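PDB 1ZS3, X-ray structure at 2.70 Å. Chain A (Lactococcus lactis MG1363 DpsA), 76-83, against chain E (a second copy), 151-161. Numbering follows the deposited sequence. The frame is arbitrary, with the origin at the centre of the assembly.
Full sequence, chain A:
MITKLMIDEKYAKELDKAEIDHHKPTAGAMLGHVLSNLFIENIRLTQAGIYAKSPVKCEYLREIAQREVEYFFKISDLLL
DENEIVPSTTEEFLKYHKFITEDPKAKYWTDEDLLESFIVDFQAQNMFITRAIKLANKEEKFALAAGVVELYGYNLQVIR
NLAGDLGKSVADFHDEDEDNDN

Chain A 76-83: SDLLLDEN
Chain E, residues 151-161: LYGYNLQVIRN

How do the two backbones lie against each other? Chain A contributes the last turns of a helix that begins earlier in the chain; Leu A80 N donates a hydrogen bond to Ser A76 O at 2.8 Å, and Glu A82 and Asn A83 leave the helix, Asn A83 with positive phi and psi (59°/52°). Chain E is helical throughout, its phi/psi ranging around Gly E153 at -64°/-40° and Gln E157 at -58°/-44°, with Ile E159 at -49°/-62° and Arg E160 at -56°/-25°, and hydrogen bonds such as Arg E160 N to Leu E156 O at 3.0 Å. The axes approach to 9.4 Å, and their N-to-C directions differ by 77°, so the helices cross steeply and meet over a short patch. Its register is set by Asp A81 and Leu E156, whose CA atoms lie 5.5 Å apart; 419 Å² is buried in all.

What does the chain A helix offer before Asp A81? Asp A77, with chi1 -83° (m), starts sideways and brings its carboxylate nearer. Its OD2 accepts from Arg E160 NH2 at 3.2 Å, nearly straight at 172°, and the opposite charges make this a salt bridge. The same NH2 donates to the backbone O of Asp A77 at 3.1 Å, so one nitrogen engages both the side chain and main chain of a single residue. Leu A79 (m, t) points away. Leu A80, chi1 -93° and chi2 75°, lays its CB over one face of the guanidinium, 3.5 Å from Arg E160 NH2, giving the flat cation an apolar neighbour.

Why is Asp A81 the centre of the contact? Its side chain, chi1 -89° (m) and chi2 -6°, sits as a knob among Gly E153, Leu E156, Gln E157 and Arg E160. Arg E160 points toward chain A and bends through chi angles of -133°, -122°, -68° and 158°; its NE and NH2 both reach Asp A81 OD1, each at 3.1 Å. These two hydrogen bonds are weak, at 129° and 127°, but they join opposite charges in a second salt bridge. Water 1 donates to Asp A81 OD2 at 2.6 Å and to Gly E153 O at 2.7 Å, bridging two acceptors that are 4.4 Å apart. Beside this polar cluster, Asp A81 CB packs 4.0 Å from Leu E156 CB. Asp A81 OD2 lies 3.8 Å from Gln E157 CA, close against the helix backbone.

How does the contact end as chain A leaves its helix? Glu A82 (phi/psi -103°/22°) starts sideways, and chi1 -138°, chi2 119° and chi3 178° bring its carboxylate to Tyr E152, which is set at chi1 172° (t) and chi2 -111°. Tyr E152 OH donates to Glu A82 OE1 at 2.4 Å, a very short hydrogen bond, with the oxygen at the ring edge near its plane. Glu A82 OE2 rests 3.3 Å from Leu E156 CD2; that leucine, chi1 -91° and chi2 39°, points toward chain A. Asn A83 (chi1 -169°, t) makes no contact with the chain E stretch.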

ATOM      1  N   SER A  76      -6.792 -27.671  11.956  1.00 35.66           N
ATOM      2  CA  SER A  76      -8.104 -28.220  11.880  1.00 34.91           C
ATOM      3  C   SER A  76      -8.370 -28.443  10.447  1.00 35.01           C
ATOM      4  O   SER A  76      -8.816 -29.508  10.059  1.00 36.13           O
ATOM      5  CB  SER A  76      -9.169 -27.324  12.510  1.00 34.70           C
ATOM      6  OG  SER A  76      -9.006 -27.304  13.919  1.00 34.70           O
ATOM      7  N   ASP A  77      -8.124 -27.412   9.656  1.00 35.52           N
ATOM      8  CA  ASP A  77      -8.349 -27.482   8.209  1.00 35.14           C
ATOM      9  C   ASP A  77      -7.501 -28.547   7.612  1.00 34.58           C
ATOM     10  O   ASP A  77      -7.965 -29.226   6.696  1.00 34.31           O
ATOM     11  CB  ASP A  77      -8.035 -26.166   7.528  1.00 34.70           C
ATOM     12  CG  ASP A  77      -9.159 -25.227   7.610  1.00 36.47           C
ATOM     13  OD1 ASP A  77      -8.965 -24.013   7.545  1.00 39.75           O
ATOM     14  OD2 ASP A  77     -10.318 -25.613   7.755  1.00 39.00           O
ATOM     15  N   LEU A  78      -6.261 -28.703   8.102  1.00 33.34           N
ATOM     16  CA  LEU A  78      -5.381 -29.664   7.490  1.00 33.32           C
ATOM     17  C   LEU A  78      -5.952 -31.055   7.774  1.00 35.20           C
ATOM     18  O   LEU A  78      -5.897 -31.927   6.904  1.00 35.06           O
ATOM     19  CB  LEU A  78      -3.968 -29.538   8.044  1.00 32.55           C
ATOM     20  CG  LEU A  78      -3.128 -28.457   7.369  1.00 31.63           C
ATOM     21  CD1 LEU A  78      -1.825 -28.240   8.110  1.00 31.41           C
ATOM     22  CD2 LEU A  78      -2.816 -28.778   5.908  1.00 32.46           C
ATOM     23  N   LEU A  79      -6.489 -31.225   8.978  1.00 36.50           N
ATOM     24  CA  LEU A  79      -7.090 -32.515   9.418  1.00 36.41           C
ATOM     25  C   LEU A  79      -8.351 -32.826   8.644  1.00 36.94           C
ATOM     26  O   LEU A  79      -8.447 -33.866   8.044  1.00 37.47           O
ATOM     27  CB  LEU A  79      -7.387 -32.472  10.929  1.00 36.75           C
ATOM     28  CG  LEU A  79      -6.216 -32.771  11.916  1.00 37.29           C
ATOM     29  CD1 LEU A  79      -6.586 -32.289  13.323  1.00 37.37           C
ATOM     30  CD2 LEU A  79      -5.854 -34.239  11.955  1.00 37.68           C
ATOM     31  N   LEU A  80      -9.329 -31.940   8.666  1.00 37.56           N
ATOM     32  CA  LEU A  80     -10.528 -32.129   7.860  1.00 38.44           C
ATOM     33  C   LEU A  80     -10.217 -32.419   6.398  1.00 39.67           C
ATOM     34  O   LEU A  80     -11.034 -32.972   5.678  1.00 41.85           O
ATOM     35  CB  LEU A  80     -11.458 -30.908   7.958  1.00 38.37           C
ATOM     36  CG  LEU A  80     -12.541 -30.993   9.054  1.00 38.55           C
ATOM     37  CD1 LEU A  80     -11.941 -30.767  10.403  1.00 40.08           C
ATOM     38  CD2 LEU A  80     -13.662 -30.027   8.836  1.00 38.57           C
ATOM     39  N   ASP A  81      -9.053 -31.987   5.932  1.00 40.36           N
ATOM     40  CA  ASP A  81      -8.638 -32.094   4.542  1.00 40.49           C
ATOM     41  C   ASP A  81      -8.244 -33.521   4.340  1.00 41.02           C
ATOM     42  O   ASP A  81      -8.343 -34.063   3.254  1.00 40.50           O
ATOM     43  CB  ASP A  81      -7.421 -31.185   4.250  1.00 40.54           C
ATOM     44  CG  ASP A  81      -7.794 -29.770   3.827  1.00 38.17           C
ATOM     45  OD1 ASP A  81      -8.983 -29.448   3.635  1.00 34.56           O
ATOM     46  OD2 ASP A  81      -6.903 -28.923   3.649  1.00 38.03           O
ATOM     47  N   GLU A  82      -7.769 -34.123   5.412  1.00 42.27           N
ATOM     48  CA  GLU A  82      -7.451 -35.535   5.404  1.00 43.36           C
ATOM     49  C   GLU A  82      -8.519 -36.357   6.113  1.00 43.62           C
ATOM     50  O   GLU A  82      -8.309 -37.478   6.514  1.00 43.20           O
ATOM     51  CB  GLU A  82      -6.063 -35.764   6.008  1.00 42.92           C
ATOM     52  CG  GLU A  82      -5.282 -36.792   5.180  1.00 44.66           C
ATOM     53  CD  GLU A  82      -4.016 -36.259   4.593  1.00 44.84           C
ATOM     54  OE1 GLU A  82      -3.264 -36.997   3.939  1.00 45.56           O
ATOM     55  OE2 GLU A  82      -3.727 -35.105   4.851  1.00 51.04           O
ATOM     56  N   ASN A  83      -9.736 -35.802   6.207  1.00 45.16           N
ATOM     57  CA  ASN A  83     -10.918 -36.487   6.723  1.00 46.09           C
ATOM     58  C   ASN A  83     -10.774 -36.989   8.165  1.00 46.03           C
ATOM     59  O   ASN A  83     -11.038 -38.154   8.455  1.00 46.55           O
ATOM     60  CB  ASN A  83     -11.342 -37.621   5.764  1.00 46.36           C
ATOM     61  CG  ASN A  83     -12.701 -38.212   6.087  1.00 47.05           C
ATOM     62  OD1 ASN A  83     -12.892 -39.399   5.900  1.00 49.21           O
ATOM     63  ND2 ASN A  83     -13.655 -37.410   6.584  1.00 47.60           N
TER
ATOM     64  N   LEU E 151       1.769 -29.006  -2.882  1.00 30.70           N
ATOM     65  CA  LEU E 151       0.790 -29.221  -3.951  1.00 29.66           C
ATOM     66  C   LEU E 151      -0.212 -30.295  -3.550  1.00 29.27           C
ATOM     67  O   LEU E 151      -1.394 -30.126  -3.751  1.00 28.84           O
ATOM     68  CB  LEU E 151       1.519 -29.642  -5.222  1.00 28.66           C
ATOM     69  CG  LEU E 151       0.685 -30.125  -6.393  1.00 29.14           C
ATOM     70  CD1 LEU E 151      -0.247 -29.026  -6.946  1.00 30.14           C
ATOM     71  CD2 LEU E 151       1.593 -30.615  -7.470  1.00 29.58           C
ATOM     72  N   TYR E 152       0.259 -31.372  -2.908  1.00 29.31           N
ATOM     73  CA  TYR E 152      -0.589 -32.385  -2.280  1.00 28.93           C
ATOM     74  C   TYR E 152      -1.585 -31.758  -1.350  1.00 27.56           C
ATOM     75  O   TYR E 152      -2.770 -32.041  -1.429  1.00 28.39           O
ATOM     76  CB  TYR E 152       0.287 -33.396  -1.553  1.00 29.28           C
ATOM     77  CG  TYR E 152      -0.464 -34.384  -0.697  1.00 30.79           C
ATOM     78  CD1 TYR E 152      -0.377 -34.350   0.687  1.00 32.58           C
ATOM     79  CD2 TYR E 152      -1.231 -35.378  -1.269  1.00 32.44           C
ATOM     80  CE1 TYR E 152      -1.045 -35.264   1.458  1.00 33.50           C
ATOM     81  CE2 TYR E 152      -1.883 -36.304  -0.508  1.00 32.82           C
ATOM     82  CZ  TYR E 152      -1.797 -36.238   0.854  1.00 33.83           C
ATOM     83  OH  TYR E 152      -2.467 -37.141   1.627  1.00 35.48           O
ATOM     84  N   GLY E 153      -1.106 -30.857  -0.513  1.00 26.28           N
ATOM     85  CA  GLY E 153      -1.943 -30.179   0.463  1.00 25.46           C
ATOM     86  C   GLY E 153      -2.999 -29.315  -0.219  1.00 24.38           C
ATOM     87  O   GLY E 153      -4.144 -29.251   0.241  1.00 24.16           O
ATOM     88  N   TYR E 154      -2.618 -28.648  -1.299  1.00 23.68           N
ATOM     89  CA  TYR E 154      -3.547 -27.780  -2.012  1.00 23.80           C
ATOM     90  C   TYR E 154      -4.716 -28.578  -2.602  1.00 25.78           C
ATOM     91  O   TYR E 154      -5.854 -28.142  -2.501  1.00 25.22           O
ATOM     92  CB  TYR E 154      -2.840 -27.011  -3.134  1.00 22.65           C
ATOM     93  CG  TYR E 154      -3.723 -26.130  -4.001  1.00 19.21           C
ATOM     94  CD1 TYR E 154      -4.321 -24.973  -3.488  1.00 19.24           C
ATOM     95  CD2 TYR E 154      -3.955 -26.441  -5.308  1.00 17.30           C
ATOM     96  CE1 TYR E 154      -5.146 -24.164  -4.277  1.00 17.27           C
ATOM     97  CE2 TYR E 154      -4.755 -25.631  -6.119  1.00 18.63           C
ATOM     98  CZ  TYR E 154      -5.345 -24.497  -5.589  1.00 19.04           C
ATOM     99  OH  TYR E 154      -6.138 -23.733  -6.385  1.00 23.32           O
ATOM    100  N   ASN E 155      -4.414 -29.701  -3.254  1.00 27.64           N
ATOM    101  CA  ASN E 155      -5.433 -30.536  -3.892  1.00 28.11           C
ATOM    102  C   ASN E 155      -6.449 -30.994  -2.869  1.00 28.47           C
ATOM    103  O   ASN E 155      -7.643 -30.958  -3.130  1.00 27.44           O
ATOM    104  CB  ASN E 155      -4.840 -31.741  -4.593  1.00 28.85           C
ATOM    105  CG  ASN E 155      -4.025 -31.389  -5.779  1.00 28.91           C
ATOM    106  OD1 ASN E 155      -4.010 -30.269  -6.232  1.00 31.46           O
ATOM    107  ND2 ASN E 155      -3.345 -32.378  -6.304  1.00 31.55           N
ATOM    108  N   LEU E 156      -5.975 -31.478  -1.729  1.00 29.21           N
ATOM    109  CA  LEU E 156      -6.885 -31.813  -0.642  1.00 30.60           C
ATOM    110  C   LEU E 156      -7.853 -30.669  -0.346  1.00 32.13           C
ATOM    111  O   LEU E 156      -9.054 -30.843  -0.263  1.00 34.03           O
ATOM    112  CB  LEU E 156      -6.123 -32.139   0.633  1.00 30.76           C
ATOM    113  CG  LEU E 156      -5.720 -33.583   0.907  1.00 32.24           C
ATOM    114  CD1 LEU E 156      -5.288 -34.256  -0.344  1.00 32.31           C
ATOM    115  CD2 LEU E 156      -4.607 -33.660   1.978  1.00 32.21           C
ATOM    116  N   GLN E 157      -7.293 -29.474  -0.185  1.00 33.52           N
ATOM    117  CA  GLN E 157      -8.074 -28.276   0.137  1.00 32.97           C
ATOM    118  C   GLN E 157      -9.127 -27.999  -0.913  1.00 32.36           C
ATOM    119  O   GLN E 157     -10.263 -27.710  -0.584  1.00 33.75           O
ATOM    120  CB  GLN E 157      -7.138 -27.091   0.251  1.00 34.10           C
ATOM    121  CG  GLN E 157      -7.736 -25.831   0.855  1.00 36.24           C
ATOM    122  CD  GLN E 157      -6.817 -24.600   0.685  1.00 38.42           C
ATOM    123  OE1 GLN E 157      -5.779 -24.699   0.045  1.00 39.35           O
ATOM    124  NE2 GLN E 157      -7.251 -23.499   1.269  1.00 41.89           N
ATOM    125  N   VAL E 158      -8.749 -28.114  -2.175  1.00 31.79           N
ATOM    126  CA  VAL E 158      -9.673 -27.814  -3.280  1.00 31.94           C
ATOM    127  C   VAL E 158     -10.745 -28.863  -3.317  1.00 32.68           C
ATOM    128  O   VAL E 158     -11.925 -28.530  -3.515  1.00 33.40           O
ATOM    129  CB  VAL E 158      -8.952 -27.732  -4.624  1.00 32.04           C
ATOM    130  CG1 VAL E 158      -9.882 -27.446  -5.753  1.00 31.84           C
ATOM    131  CG2 VAL E 158      -7.926 -26.613  -4.549  1.00 32.14           C
ATOM    132  N   ILE E 159     -10.370 -30.121  -3.165  1.00 33.10           N
ATOM    133  CA  ILE E 159     -11.361 -31.194  -3.061  1.00 33.65           C
ATOM    134  C   ILE E 159     -12.438 -30.848  -2.028  1.00 34.23           C
ATOM    135  O   ILE E 159     -13.620 -30.719  -2.378  1.00 34.81           O
ATOM    136  CB  ILE E 159     -10.691 -32.530  -2.682  1.00 32.96           C
ATOM    137  CG1 ILE E 159      -9.909 -33.105  -3.860  1.00 31.92           C
ATOM    138  CG2 ILE E 159     -11.740 -33.519  -2.204  1.00 32.36           C
ATOM    139  CD1 ILE E 159      -8.779 -33.971  -3.441  1.00 31.93           C
ATOM    140  N   ARG E 160     -12.027 -30.695  -0.778  1.00 34.46           N
ATOM    141  CA  ARG E 160     -12.938 -30.357   0.293  1.00 35.61           C
ATOM    142  C   ARG E 160     -13.768 -29.085   0.084  1.00 35.73           C
ATOM    143  O   ARG E 160     -14.791 -28.962   0.693  1.00 36.72           O
ATOM    144  CB  ARG E 160     -12.183 -30.252   1.609  1.00 36.09           C
ATOM    145  CG  ARG E 160     -12.838 -30.987   2.765  1.00 38.35           C
ATOM    146  CD  ARG E 160     -13.139 -30.081   3.921  1.00 40.32           C
ATOM    147  NE  ARG E 160     -11.914 -29.618   4.569  1.00 41.60           N
ATOM    148  CZ  ARG E 160     -11.867 -28.513   5.322  1.00 40.82           C
ATOM    149  NH1 ARG E 160     -12.954 -27.800   5.533  1.00 40.28           N
ATOM    150  NH2 ARG E 160     -10.731 -28.150   5.880  1.00 40.13           N
ATOM    151  N   ASN E 161     -13.333 -28.114  -0.711  1.00 36.42           N
ATOM    152  CA  ASN E 161     -14.096 -26.887  -0.883  1.00 36.82           C
ATOM    153  C   ASN E 161     -15.111 -27.113  -1.957  1.00 36.29           C
ATOM    154  O   ASN E 161     -16.255 -26.696  -1.841  1.00 33.56           O
ATOM    155  CB  ASN E 161     -13.210 -25.689  -1.313  1.00 37.89           C
ATOM    156  CG  ASN E 161     -12.346 -25.136  -0.191  1.00 38.19           C
ATOM    157  OD1 ASN E 161     -12.657 -25.241   1.008  1.00 38.98           O
ATOM    158  ND2 ASN E 161     -11.217 -24.560  -0.580  1.00 38.11           N
TER
HETATM  159  O   HOH W   1      -4.633 -29.954   2.755  1.00 20.28           O
HETATM  160  O   HOH W   2     -10.403 -26.836   2.599  1.00 36.09           O